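GDSL-like protein (Roseburia intestinalis L1-82, PDB 6HFZ) removes acetyl groups from acetylated beta-mannans as a two-domain esterase whose catalytic part belongs to the GDSL (SGNH) hydrolase family. Local coordinates at residues Gly123-Val128 and Val137-Asn142; Tyr18-Val23 and Pro100-Ile105; Ile306-Asp311 and Asp333-His338; His251-Asp256 and Val359-Val364. All coordinates share one frame; numbering follows the deposited sequence.

Contact 1: Gly123-Val128 and Val137-Asn142; sequences GLVRKV and VLLVHN
Val128 and Val137 make the closer of two methyl contacts between the helix segment 123-128 and the strand segment 137-142. Val128 CG1 meets Val137 CG2 at 4.0 Å, and the two branched side chains cross at a slant. On the helix, CG1 stands opposite the backbone N (chi1 171°), which carries it to the strand; on the valine opposite, the meeting methyl is the one lying beside its own N. Farther along, Val125 CG2 looks at Leu139 CD2 across a looser 4.5 Å. Leu139 does not set out straight at the helix, but with CG beside the backbone N (chi1 -53°) its end comes nearer. No hydrogen bond crosses between the two segments; what meets is methyl on methyl.

The next shell closes this patch. Val125 also rests on Ile158 and Leu164, Leu139 on Ala159, and Val137 on Ile105 of the adjoining strand. Helical bonds such as Val128 N to Leu124 O (2.9 Å) set the valines one turn apart, while Leu139 pairs through its backbone with Pro165 and Val167. Arg126, farther round the helix, forms a salt bridge with Glu236.

Helix 115-129 links strands 102-106 and 136-141, parallel neighbours in the sheet, and this contact is where it lies back on the second of them: the beta-alpha-beta crossover of the alpha/beta/alpha fold of SGNH hydrolases.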
loop_
_atom_site.group_PDB
_atom_site.type_symbol
_atom_site.label_atom_id
_atom_site.label_comp_id
_atom_site.label_asym_id
_atom_site.label_seq_id
_atom_site.Cartn_x
_atom_site.Cartn_y
_atom_site.Cartn_z
ATOM N N GLY A 123 -11.990 0.348 -0.199
ATOM C CA GLY A 123 -11.859 1.730 -0.629
ATOM C C GLY A 123 -10.825 1.894 -1.716
ATOM O O GLY A 123 -11.069 2.577 -2.697
ATOM N N LEU A 124 -9.652 1.246 -1.543
ATOM C CA LEU A 124 -8.591 1.333 -2.541
ATOM C C LEU A 124 -9.044 0.723 -3.866
ATOM O O LEU A 124 -8.868 1.355 -4.979
ATOM C CB LEU A 124 -7.342 0.618 -2.013
ATOM C CG LEU A 124 -6.232 0.483 -3.058
ATOM C CD1 LEU A 124 -5.705 1.850 -3.522
ATOM C CD2 LEU A 124 -5.091 -0.391 -2.523
ATOM N N VAL A 125 -9.602 -0.493 -3.812
ATOM C CA VAL A 125 -10.043 -1.186 -5.019
ATOM C C VAL A 125 -11.103 -0.339 -5.766
ATOM O O VAL A 125 -11.045 -0.185 -7.006
ATOM C CB VAL A 125 -10.529 -2.623 -4.717
ATOM C CG1 VAL A 125 -11.264 -3.245 -5.898
ATOM C CG2 VAL A 125 -9.400 -3.523 -4.248
ATOM N N ARG A 126 -12.150 0.090 -5.052
ATOM C CA ARG A 126 -13.195 0.944 -5.671
ATOM C C ARG A 126 -12.562 2.161 -6.358
ATOM O O ARG A 126 -12.903 2.478 -7.505
ATOM C CB ARG A 126 -14.260 1.353 -4.661
ATOM C CG ARG A 126 -15.130 0.191 -4.208
ATOM C CD ARG A 126 -16.132 0.607 -3.174
ATOM N NE ARG A 126 -17.108 1.513 -3.767
ATOM C CZ ARG A 126 -18.271 1.131 -4.293
ATOM N NH1 ARG A 126 -18.563 -0.154 -4.418
ATOM N NH2 ARG A 126 -19.154 2.064 -4.650
ATOM N N LYS A 127 -11.652 2.868 -5.674
ATOM C CA LYS A 127 -11.077 4.089 -6.228
ATOM C C LYS A 127 -10.312 3.778 -7.516
ATOM O O LYS A 127 -10.334 4.522 -8.473
ATOM C CB LYS A 127 -10.187 4.777 -5.190
ATOM C CG LYS A 127 -9.335 5.953 -5.684
ATOM C CD LYS A 127 -8.649 6.740 -4.606
ATOM C CE LYS A 127 -9.601 7.589 -3.804
ATOM N NZ LYS A 127 -9.044 8.001 -2.488
ATOM N N VAL A 128 -9.478 2.727 -7.489
ATOM C CA VAL A 128 -8.671 2.421 -8.678
ATOM C C VAL A 128 -9.563 1.934 -9.824
ATOM O O VAL A 128 -9.393 2.345 -10.984
ATOM C CB VAL A 128 -7.542 1.430 -8.331
ATOM C CG1 VAL A 128 -6.827 0.938 -9.570
ATOM C CG2 VAL A 128 -6.557 2.009 -7.320
ATOM N N VAL A 137 -7.276 -4.502 -13.313
ATOM C CA VAL A 137 -6.744 -4.666 -11.958
ATOM C C VAL A 137 -6.541 -6.159 -11.703
ATOM O O VAL A 137 -7.427 -6.963 -11.998
ATOM C CB VAL A 137 -7.695 -4.061 -10.922
ATOM C CG1 VAL A 137 -7.225 -4.302 -9.484
ATOM C CG2 VAL A 137 -7.924 -2.574 -11.149
ATOM N N LEU A 138 -5.353 -6.514 -11.195
ATOM C CA LEU A 138 -5.022 -7.867 -10.772
ATOM C C LEU A 138 -4.544 -7.806 -9.314
ATOM O O LEU A 138 -3.599 -7.027 -8.997
ATOM C CB LEU A 138 -3.925 -8.413 -11.687
ATOM C CG LEU A 138 -3.274 -9.725 -11.261
ATOM C CD1 LEU A 138 -4.300 -10.828 -11.345
ATOM C CD2 LEU A 138 -2.061 -10.010 -12.139
ATOM N N LEU A 139 -5.156 -8.604 -8.443
ATOM C CA LEU A 139 -4.737 -8.631 -7.045
ATOM C C LEU A 139 -3.636 -9.682 -6.901
ATOM O O LEU A 139 -3.705 -10.785 -7.503
ATOM C CB LEU A 139 -5.928 -8.928 -6.128
ATOM C CG LEU A 139 -7.153 -8.037 -6.289
ATOM C CD1 LEU A 139 -8.148 -8.308 -5.202
ATOM C CD2 LEU A 139 -6.816 -6.557 -6.269
ATOM N N VAL A 140 -2.580 -9.340 -6.153
ATOM C CA VAL A 140 -1.538 -10.307 -5.897
ATOM C C VAL A 140 -1.402 -10.506 -4.381
ATOM O O VAL A 140 -1.280 -9.555 -3.613
ATOM C CB VAL A 140 -0.204 -9.857 -6.533
ATOM C CG1 VAL A 140 0.969 -10.703 -6.063
ATOM C CG2 VAL A 140 -0.266 -9.859 -8.058
ATOM N N HIS A 141 -1.430 -11.762 -3.936
ATOM C CA HIS A 141 -1.360 -12.111 -2.511
ATOM C C HIS A 141 -0.035 -12.819 -2.197
ATOM O O HIS A 141 0.106 -14.004 -2.512
ATOM C CB HIS A 141 -2.533 -13.047 -2.114
ATOM C CG HIS A 141 -3.909 -12.613 -2.524
ATOM N ND1 HIS A 141 -4.489 -11.437 -2.060
ATOM C CD2 HIS A 141 -4.814 -13.157 -3.367
ATOM C CE1 HIS A 141 -5.694 -11.292 -2.613
ATOM N NE2 HIS A 141 -5.919 -12.323 -3.393
ATOM N N ASN A 142 0.920 -12.106 -1.566
ATOM C CA ASN A 142 2.155 -12.699 -1.043
ATOM C C ASN A 142 1.806 -13.439 0.252
ATOM O O ASN A 142 0.605 -13.498 0.629
ATOM C CB ASN A 142 3.231 -11.629 -0.905
ATOM C CG ASN A 142 3.902 -11.360 -2.239
ATOM O OD1 ASN A 142 4.459 -12.280 -2.836
ATOM N ND2 ASN A 142 3.808 -10.140 -2.748
#

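Contact 2: Tyr18-Val23 and Pro100-Ile105; sequences YRLKKV and PDFVII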
loop_
_atom_site.group_PDB
_atom_site.type_symbol
_atom_site.label_atom_id
_atom_site.label_comp_id
_atom_site.label_asym_id
_atom_site.label_seq_id
_atom_site.Cartn_x
_atom_site.Cartn_y
_atom_site.Cartn_z
ATOM N N TYR A 18 -12.491 -9.149 -18.939
ATOM C CA TYR A 18 -12.805 -8.139 -19.945
ATOM C C TYR A 18 -11.705 -7.075 -20.060
ATOM O O TYR A 18 -11.183 -6.820 -21.157
ATOM C CB TYR A 18 -14.171 -7.533 -19.628
ATOM C CG TYR A 18 -14.581 -6.432 -20.572
ATOM C CD1 TYR A 18 -14.892 -6.701 -21.895
ATOM C CD2 TYR A 18 -14.638 -5.119 -20.142
ATOM C CE1 TYR A 18 -15.281 -5.691 -22.759
ATOM C CE2 TYR A 18 -15.007 -4.094 -20.992
ATOM C CZ TYR A 18 -15.335 -4.384 -22.301
ATOM O OH TYR A 18 -15.714 -3.377 -23.123
ATOM N N ARG A 19 -11.397 -6.362 -18.966
ATOM C CA ARG A 19 -10.462 -5.241 -19.053
ATOM C C ARG A 19 -9.057 -5.724 -19.409
ATOM O O ARG A 19 -8.339 -5.139 -20.217
ATOM C CB ARG A 19 -10.400 -4.492 -17.716
ATOM C CG ARG A 19 -11.618 -3.633 -17.430
ATOM C CD ARG A 19 -11.385 -2.765 -16.207
ATOM N NE ARG A 19 -12.594 -2.051 -15.825
ATOM C CZ ARG A 19 -12.623 -1.057 -14.945
ATOM N NH1 ARG A 19 -11.497 -0.657 -14.373
ATOM N NH2 ARG A 19 -13.780 -0.487 -14.642
ATOM N N LEU A 20 -8.644 -6.821 -18.761
ATOM C CA LEU A 20 -7.305 -7.322 -18.986
ATOM C C LEU A 20 -7.139 -7.756 -20.459
ATOM O O LEU A 20 -6.116 -7.483 -21.098
ATOM C CB LEU A 20 -7.096 -8.470 -17.995
ATOM C CG LEU A 20 -5.746 -9.150 -18.042
ATOM C CD1 LEU A 20 -4.599 -8.134 -18.124
ATOM C CD2 LEU A 20 -5.596 -10.030 -16.805
ATOM N N LYS A 21 -8.197 -8.342 -21.031
ATOM C CA LYS A 21 -8.105 -8.803 -22.403
ATOM C C LYS A 21 -8.136 -7.581 -23.335
ATOM O O LYS A 21 -7.466 -7.594 -24.354
ATOM C CB LYS A 21 -9.207 -9.812 -22.719
ATOM C CG LYS A 21 -8.892 -11.243 -22.294
ATOM C CD LYS A 21 -10.108 -12.135 -22.317
ATOM C CE LYS A 21 -9.786 -13.609 -22.232
ATOM N NZ LYS A 21 -11.018 -14.433 -22.366
ATOM N N LYS A 22 -8.877 -6.529 -22.965
ATOM C CA LYS A 22 -8.865 -5.293 -23.759
ATOM C C LYS A 22 -7.458 -4.690 -23.776
ATOM O O LYS A 22 -6.982 -4.217 -24.797
ATOM C CB LYS A 22 -9.879 -4.289 -23.223
ATOM C CG LYS A 22 -11.292 -4.426 -23.772
ATOM C CD LYS A 22 -12.195 -3.203 -23.504
ATOM C CE LYS A 22 -11.482 -1.859 -23.560
ATOM N NZ LYS A 22 -12.417 -0.706 -23.502
ATOM N N VAL A 23 -6.730 -4.745 -22.654
ATOM C CA VAL A 23 -5.380 -4.212 -22.619
ATOM C C VAL A 23 -4.461 -5.011 -23.548
ATOM O O VAL A 23 -3.659 -4.428 -24.293
ATOM C CB VAL A 23 -4.814 -4.171 -21.184
ATOM C CG1 VAL A 23 -3.351 -3.764 -21.188
ATOM C CG2 VAL A 23 -5.654 -3.239 -20.320
ATOM N N PRO A 100 -2.621 4.768 -15.386
ATOM C CA PRO A 100 -2.223 3.381 -15.597
ATOM C C PRO A 100 -3.285 2.649 -16.428
ATOM O O PRO A 100 -4.501 2.945 -16.322
ATOM C CB PRO A 100 -2.176 2.830 -14.149
ATOM C CG PRO A 100 -3.251 3.652 -13.431
ATOM C CD PRO A 100 -3.083 5.042 -14.025
ATOM N N ASP A 101 -2.834 1.646 -17.186
ATOM C CA ASP A 101 -3.690 0.763 -18.004
ATOM C C ASP A 101 -3.871 -0.621 -17.358
ATOM O O ASP A 101 -4.921 -1.278 -17.510
ATOM C CB ASP A 101 -3.110 0.660 -19.413
ATOM C CG ASP A 101 -3.143 2.004 -20.149
ATOM O OD1 ASP A 101 -4.279 2.542 -20.346
ATOM O OD2 ASP A 101 -2.027 2.566 -20.434
ATOM N N PHE A 102 -2.932 -0.972 -16.497
ATOM C CA PHE A 102 -2.875 -2.215 -15.774
ATOM C C PHE A 102 -2.295 -1.894 -14.391
ATOM O O PHE A 102 -1.312 -1.159 -14.317
ATOM C CB PHE A 102 -1.964 -3.191 -16.530
ATOM C CG PHE A 102 -1.615 -4.469 -15.794
ATOM C CD1 PHE A 102 -2.414 -5.590 -15.910
ATOM C CD2 PHE A 102 -0.434 -4.557 -15.062
ATOM C CE1 PHE A 102 -2.087 -6.769 -15.238
ATOM C CE2 PHE A 102 -0.089 -5.739 -14.417
ATOM C CZ PHE A 102 -0.920 -6.839 -14.515
ATOM N N VAL A 103 -2.958 -2.368 -13.331
ATOM C CA VAL A 103 -2.573 -2.121 -11.951
ATOM C C VAL A 103 -2.578 -3.461 -11.202
ATOM O O VAL A 103 -3.619 -4.102 -11.153
ATOM C CB VAL A 103 -3.564 -1.170 -11.241
ATOM C CG1 VAL A 103 -3.169 -0.986 -9.772
ATOM C CG2 VAL A 103 -3.657 0.170 -11.967
ATOM N N ILE A 104 -1.426 -3.828 -10.651
ATOM C CA ILE A 104 -1.330 -4.868 -9.598
ATOM C C ILE A 104 -1.440 -4.202 -8.231
ATOM O O ILE A 104 -0.739 -3.171 -7.959
ATOM C CB ILE A 104 -0.034 -5.679 -9.730
ATOM C CG1 ILE A 104 -0.248 -6.777 -10.775
ATOM C CG2 ILE A 104 0.408 -6.255 -8.354
ATOM C CD1 ILE A 104 0.996 -7.515 -11.201
ATOM N N ILE A 105 -2.307 -4.772 -7.395
ATOM C CA ILE A 105 -2.456 -4.336 -6.051
ATOM C C ILE A 105 -1.931 -5.433 -5.114
ATOM O O ILE A 105 -2.379 -6.558 -5.174
ATOM C CB ILE A 105 -3.916 -3.978 -5.743
ATOM C CG1 ILE A 105 -4.419 -2.798 -6.568
ATOM C CG2 ILE A 105 -4.071 -3.716 -4.258
ATOM C CD1 ILE A 105 -5.860 -2.529 -6.395
#
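Leu20 and Val23, one turn apart on helix 18-28, settle on Phe102 and Asp101 where strand 102-106 begins, a helix-on-sheet contact of the alpha/beta/alpha fold shared by SGNH hydrolases. The strand runs parallel between 136-141 and 32-39, so the helix meets an inner strand of the sheet, at its beginning.

The apolar share is carried by Leu20. Its CD1 lies 4.0 Å from Phe102 CD1 and almost as near CE1, reaching that side of the ring at a slant. The leucine has CG turned opposite its backbone N (chi1 -180°), which brings CD1 to the ring, and the two side chains run alongside each other, pointing the same way. Trp63 of helix 55-66 completes the cluster: it touches both Leu20 and Val23 and packs edge-to-face with Phe102.

The polar side chain of the contact, Asp101, finds its partners outside the two segments. Its OD2 accepts from the backbone N of Asn34, and OD1 forms a salt bridge with Arg26, a turn beyond Val23 on the same helix; the carboxylate therefore ties that helix to the start of strand 32-39.

A last touch is plain van der Waals packing of a methyl on a carbonyl oxygen: Val23 CG2, the branch beside its own backbone N, sits 3.5 Å from Asp101 O.

Contact 3: Ile306-Asp311 and Asp333-His338; sequences IIVDGD and DTILEH
Val308 O, on the residue whose side chain presses against Ile335, accepts a hydrogen bond from Asp311 N at 3.0 Å. That bond closes a type I' turn with Asp309 and Gly310 at its corners, both at positive phi, and it ends strand 303-308 just past the contact. Asp309 steadies the turn from its side chain, OD1 taking Lys345 N and OD2 taking His344 ND1.

Between the two strands the chemistry is wholly aliphatic, and Ile335 does most of the work, spreading its two branches over two partners. Its CG2 meets Val308 CG2 at 3.8 Å. The other branch goes to Ile306, whose CG2 lies 3.9 Å from Ile335 CD1 and 4.0 Å from Ile335 CG1. Ile335 has CG1 beside its backbone N and CG2 opposite that N (chi1 -55°), which is what lets it straddle the pair.

A classic beta bulge shapes this strand: Ile335 and Leu336 both lie opposite the single residue Ile289 of the neighbouring strand, and both point toward segment 306-311.

The two strands belong to different sheets, so this is face-to-face packing in a beta-sandwich. Ile306 is further enclosed by Val346 and Val348 of strand 342-352 and by Val316, while Val291 of strand 288-295 backs Ile335. Just past the bulge, Glu337 and His338 bond His116 and Glu119 of helix 115-129, bringing the sandwich against the hydrolase domain.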
loop_
_atom_site.group_PDB
_atom_site.type_symbol
_atom_site.label_atom_id
_atom_site.label_comp_id
_atom_site.label_asym_id
_atom_site.label_seq_id
_atom_site.Cartn_x
_atom_site.Cartn_y
_atom_site.Cartn_z
ATOM N N ILE A 306 -1.633 12.872 20.175
ATOM C CA ILE A 306 -2.609 13.414 19.262
ATOM C C ILE A 306 -3.984 13.400 19.969
ATOM O O ILE A 306 -4.339 12.419 20.632
ATOM C CB ILE A 306 -2.626 12.621 17.930
ATOM C CG1 ILE A 306 -3.607 13.233 16.938
ATOM C CG2 ILE A 306 -2.878 11.140 18.140
ATOM C CD1 ILE A 306 -3.364 12.818 15.505
ATOM N N ILE A 307 -4.694 14.524 19.841
ATOM C CA ILE A 307 -5.930 14.793 20.488
ATOM C C ILE A 307 -6.933 15.212 19.424
ATOM O O ILE A 307 -6.644 16.066 18.590
ATOM C CB ILE A 307 -5.752 15.912 21.524
ATOM C CG1 ILE A 307 -4.743 15.517 22.605
ATOM C CG2 ILE A 307 -7.101 16.295 22.127
ATOM C CD1 ILE A 307 -4.431 16.636 23.583
ATOM N N VAL A 308 -8.134 14.622 19.468
ATOM C CA VAL A 308 -9.146 14.921 18.501
ATOM C C VAL A 308 -10.299 15.608 19.254
ATOM O O VAL A 308 -10.753 15.057 20.264
ATOM C CB VAL A 308 -9.597 13.657 17.747
ATOM C CG1 VAL A 308 -10.741 13.931 16.795
ATOM C CG2 VAL A 308 -8.438 13.054 16.982
ATOM N N ASP A 309 -10.712 16.779 18.757
ATOM C CA ASP A 309 -11.878 17.536 19.242
ATOM C C ASP A 309 -11.772 17.794 20.759
ATOM O O ASP A 309 -12.765 17.635 21.486
ATOM C CB ASP A 309 -13.152 16.742 18.915
ATOM C CG ASP A 309 -13.426 16.611 17.426
ATOM O OD1 ASP A 309 -13.108 17.591 16.700
ATOM O OD2 ASP A 309 -13.959 15.523 17.004
ATOM N N GLY A 310 -10.559 18.089 21.234
ATOM C CA GLY A 310 -10.277 18.379 22.642
ATOM C C GLY A 310 -10.480 17.210 23.599
ATOM O O GLY A 310 -10.495 17.403 24.820
ATOM N N ASP A 311 -10.596 15.981 23.092
ATOM C CA ASP A 311 -10.795 14.813 23.939
ATOM C C ASP A 311 -9.429 14.413 24.512
ATOM O O ASP A 311 -8.882 13.334 24.218
ATOM C CB ASP A 311 -11.474 13.684 23.162
ATOM C CG ASP A 311 -11.915 12.495 23.997
ATOM O OD1 ASP A 311 -11.740 12.536 25.239
ATOM O OD2 ASP A 311 -12.355 11.505 23.383
ATOM N N ASP A 333 -1.447 5.251 12.365
ATOM C CA ASP A 333 -2.289 4.831 13.477
ATOM C C ASP A 333 -3.685 5.368 13.256
ATOM O O ASP A 333 -3.879 6.593 12.982
ATOM C CB ASP A 333 -1.764 5.299 14.833
ATOM C CG ASP A 333 -0.491 4.675 15.367
ATOM O OD1 ASP A 333 -0.166 3.534 14.993
ATOM O OD2 ASP A 333 0.134 5.320 16.253
ATOM N N THR A 334 -4.687 4.495 13.406
ATOM C CA THR A 334 -6.068 4.950 13.266
ATOM C C THR A 334 -6.521 5.509 14.615
ATOM O O THR A 334 -6.402 4.790 15.612
ATOM C CB THR A 334 -7.022 3.847 12.777
ATOM O OG1 THR A 334 -6.582 3.364 11.505
ATOM C CG2 THR A 334 -8.444 4.356 12.630
ATOM N N ILE A 335 -6.959 6.773 14.647
ATOM C CA ILE A 335 -7.250 7.488 15.927
ATOM C C ILE A 335 -8.754 7.513 16.197
ATOM O O ILE A 335 -9.162 7.336 17.356
ATOM C CB ILE A 335 -6.637 8.907 15.931
ATOM C CG1 ILE A 335 -5.135 8.895 15.649
ATOM C CG2 ILE A 335 -6.923 9.613 17.236
ATOM C CD1 ILE A 335 -4.364 7.924 16.490
ATOM N N LEU A 336 -9.542 7.825 15.164
ATOM C CA LEU A 336 -11.000 7.858 15.178
ATOM C C LEU A 336 -11.480 6.969 14.035
ATOM O O LEU A 336 -11.027 7.165 12.907
ATOM C CB LEU A 336 -11.520 9.279 14.932
ATOM C CG LEU A 336 -13.046 9.434 14.970
ATOM C CD1 LEU A 336 -13.581 9.093 16.368
ATOM C CD2 LEU A 336 -13.481 10.822 14.550
ATOM N N GLU A 337 -12.422 6.065 14.320
ATOM C CA GLU A 337 -13.034 5.274 13.265
ATOM C C GLU A 337 -14.567 5.231 13.438
ATOM O O GLU A 337 -15.077 4.969 14.534
ATOM C CB GLU A 337 -12.452 3.863 13.255
ATOM C CG GLU A 337 -12.949 3.049 12.073
ATOM C CD GLU A 337 -12.233 1.728 11.845
ATOM O OE1 GLU A 337 -12.277 0.859 12.739
ATOM O OE2 GLU A 337 -11.666 1.567 10.749
ATOM N N HIS A 338 -15.262 5.484 12.327
ATOM C CA HIS A 338 -16.701 5.454 12.195
ATOM C C HIS A 338 -17.338 6.437 13.192
ATOM O O HIS A 338 -18.360 6.123 13.790
ATOM C CB HIS A 338 -17.239 4.036 12.341
ATOM C CG HIS A 338 -16.722 3.064 11.339
ATOM N ND1 HIS A 338 -16.758 1.710 11.567
ATOM C CD2 HIS A 338 -16.180 3.250 10.115
ATOM C CE1 HIS A 338 -16.228 1.081 10.528
ATOM N NE2 HIS A 338 -15.859 2.017 9.620
#

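Contact 4: His251-Asp256 and Val359-Val364; sequences HGFVAD and VPFYLV
Asp256 reaches across to the tip of Tyr362, and its side chain can be followed outward atom by atom. CB already sits 3.3 Å from Tyr362 OH. CG, turned opposite the backbone N (chi1 166°), which brings the side chain across the end of the phenol at about a right angle, is also 3.3 Å from Tyr362 OH. At the end, OD2 accepts the hydroxyl in a short bond, Tyr362 OH to Asp256 OD2 at 2.5 Å, through the lone pair facing away from OD1. OD2 lies in the plane of the tyrosine ring at its edge, 3.3 Å from CE2, while the carboxylate is turned 85° to that ring. The other oxygen, OD1, is held by Ser258 OG. A bound HEPES molecule, probably from the crystallisation liquor, lies about 3 Å from the aspartate's side chain.

The phenol oxygen also takes Gly270 N, so two bonds fix the ring's tip. A phenylalanine here would probably leave both Asp256 OD2 and Gly270 N without this mate and set the carboxylate freer to turn.

The second half of the contact is apolar. Phe253 CE2 approaches Leu363 CB at 3.8 Å, and Phe361 CD1 lies at the edge of the Phe253 ring, near its plane, 4.1 Å from CZ.

Between the two segments runs strand 271-273, paired antiparallel with both 254-255 and 361-370, so these side chains reach past an intervening strand. Tyr362 lies against its Thr272, whereas Phe253 touches Ala273 and packs on Val348 and Leu350 of strand 342-352, in the opposing sheet of the beta-sandwich.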
loop_
_atom_site.group_PDB
_atom_site.type_symbol
_atom_site.label_atom_id
_atom_site.label_comp_id
_atom_site.label_asym_id
_atom_site.label_seq_id
_atom_site.Cartn_x
_atom_site.Cartn_y
_atom_site.Cartn_z
ATOM N N HIS A 251 2.626 25.844 16.140
ATOM C CA HIS A 251 3.094 26.444 17.387
ATOM C C HIS A 251 4.289 25.641 17.889
ATOM O O HIS A 251 4.240 25.009 18.947
ATOM C CB HIS A 251 1.989 26.483 18.453
ATOM C CG HIS A 251 0.738 27.177 18.022
ATOM N ND1 HIS A 251 0.667 28.556 17.874
ATOM C CD2 HIS A 251 -0.491 26.694 17.733
ATOM C CE1 HIS A 251 -0.553 28.897 17.531
ATOM N NE2 HIS A 251 -1.282 27.767 17.424
ATOM N N GLY A 252 5.370 25.634 17.100
ATOM C CA GLY A 252 6.577 24.899 17.433
ATOM C C GLY A 252 6.962 23.895 16.359
ATOM O O GLY A 252 8.131 23.773 16.009
ATOM N N PHE A 253 5.978 23.157 15.840
ATOM C CA PHE A 253 6.207 22.310 14.621
ATOM C C PHE A 253 6.563 23.237 13.453
ATOM O O PHE A 253 6.100 24.354 13.388
ATOM C CB PHE A 253 4.970 21.458 14.308
ATOM C CG PHE A 253 4.964 20.106 14.956
ATOM C CD1 PHE A 253 4.488 19.928 16.246
ATOM C CD2 PHE A 253 5.420 19.001 14.264
ATOM C CE1 PHE A 253 4.492 18.676 16.836
ATOM C CE2 PHE A 253 5.391 17.738 14.840
ATOM C CZ PHE A 253 4.915 17.574 16.122
ATOM N N VAL A 254 7.455 22.784 12.578
ATOM C CA VAL A 254 7.895 23.585 11.432
ATOM C C VAL A 254 7.756 22.737 10.157
ATOM O O VAL A 254 8.178 21.571 10.120
ATOM C CB VAL A 254 9.340 24.084 11.645
ATOM C CG1 VAL A 254 10.264 23.002 12.168
ATOM C CG2 VAL A 254 9.933 24.682 10.387
ATOM N N ALA A 255 7.209 23.337 9.105
ATOM C CA ALA A 255 7.058 22.639 7.843
ATOM C C ALA A 255 8.425 22.234 7.276
ATOM O O ALA A 255 9.386 23.035 7.326
ATOM C CB ALA A 255 6.335 23.528 6.882
ATOM N N ASP A 256 8.495 21.026 6.689
ATOM C CA ASP A 256 9.651 20.530 5.968
ATOM C C ASP A 256 9.374 20.828 4.490
ATOM O O ASP A 256 8.513 20.219 3.909
ATOM C CB ASP A 256 9.890 19.039 6.242
ATOM C CG ASP A 256 10.860 18.361 5.286
ATOM O OD1 ASP A 256 11.704 19.087 4.659
ATOM O OD2 ASP A 256 10.804 17.129 5.178
ATOM N N VAL A 359 17.065 12.314 16.385
ATOM C CA VAL A 359 16.238 12.873 15.340
ATOM C C VAL A 359 15.088 13.635 15.995
ATOM O O VAL A 359 14.658 13.335 17.111
ATOM C CB VAL A 359 15.644 11.781 14.418
ATOM C CG1 VAL A 359 16.703 11.011 13.642
ATOM C CG2 VAL A 359 14.730 10.828 15.173
ATOM N N PRO A 360 14.519 14.600 15.271
ATOM C CA PRO A 360 13.281 15.244 15.688
ATOM C C PRO A 360 12.104 14.297 15.414
ATOM O O PRO A 360 12.255 13.286 14.725
ATOM C CB PRO A 360 13.167 16.459 14.780
ATOM C CG PRO A 360 13.900 16.037 13.530
ATOM C CD PRO A 360 15.017 15.127 13.993
ATOM N N PHE A 361 10.943 14.631 15.986
ATOM C CA PHE A 361 9.704 13.951 15.632
ATOM C C PHE A 361 9.324 14.387 14.203
ATOM O O PHE A 361 9.428 15.552 13.893
ATOM C CB PHE A 361 8.628 14.305 16.660
ATOM C CG PHE A 361 7.382 13.476 16.538
ATOM C CD1 PHE A 361 6.407 13.793 15.600
ATOM C CD2 PHE A 361 7.211 12.346 17.331
ATOM C CE1 PHE A 361 5.266 13.000 15.483
ATOM C CE2 PHE A 361 6.116 11.510 17.140
ATOM C CZ PHE A 361 5.127 11.867 16.250
ATOM N N TYR A 362 8.909 13.445 13.335
ATOM C CA TYR A 362 8.431 13.787 11.966
ATOM C C TYR A 362 6.942 13.419 11.858
ATOM O O TYR A 362 6.595 12.245 11.806
ATOM C CB TYR A 362 9.269 13.095 10.870
ATOM C CG TYR A 362 9.129 13.805 9.534
ATOM C CD1 TYR A 362 7.947 13.758 8.823
ATOM C CD2 TYR A 362 10.170 14.574 9.011
ATOM C CE1 TYR A 362 7.790 14.473 7.639
ATOM C CE2 TYR A 362 10.059 15.241 7.799
ATOM C CZ TYR A 362 8.852 15.217 7.130
ATOM O OH TYR A 362 8.717 15.932 5.970
ATOM N N LEU A 363 6.092 14.437 11.758
ATOM C CA LEU A 363 4.658 14.281 11.486
ATOM C C LEU A 363 4.454 14.355 9.966
ATOM O O LEU A 363 4.658 15.387 9.328
ATOM C CB LEU A 363 3.909 15.383 12.247
ATOM C CG LEU A 363 2.398 15.395 12.067
ATOM C CD1 LEU A 363 1.746 14.100 12.592
ATOM C CD2 LEU A 363 1.780 16.597 12.769
ATOM N N VAL A 364 4.102 13.211 9.347
ATOM C CA VAL A 364 4.032 13.141 7.909
ATOM C C VAL A 364 2.672 13.675 7.422
ATOM O O VAL A 364 2.583 14.470 6.488
ATOM C CB VAL A 364 4.292 11.712 7.403
ATOM C CG1 VAL A 364 4.058 11.601 5.889
ATOM C CG2 VAL A 364 5.674 11.203 7.826
#

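How the contacts relate
Contacts 1 and 2 belong to the SGNH-hydrolase domain and contacts 3 and 4 to the beta-sandwich. The first two are buried and bring different helices to neighbouring strands of one sheet; their centres are about 11 Å apart, and Leu138 N of contact 1 probably bonds Val103 O of contact 2. Contacts 3 and 4, with centres about 19 Å apart, share a sheet but do not touch. Contact 3 is only partly buried and joins the two sheets by aliphatic branches. Contact 4 is mostly buried, adds aromatic packing, and alone has a hydrogen bond between its segments. Contacts 2 and 4 lie farthest apart, about 40 Å between centres.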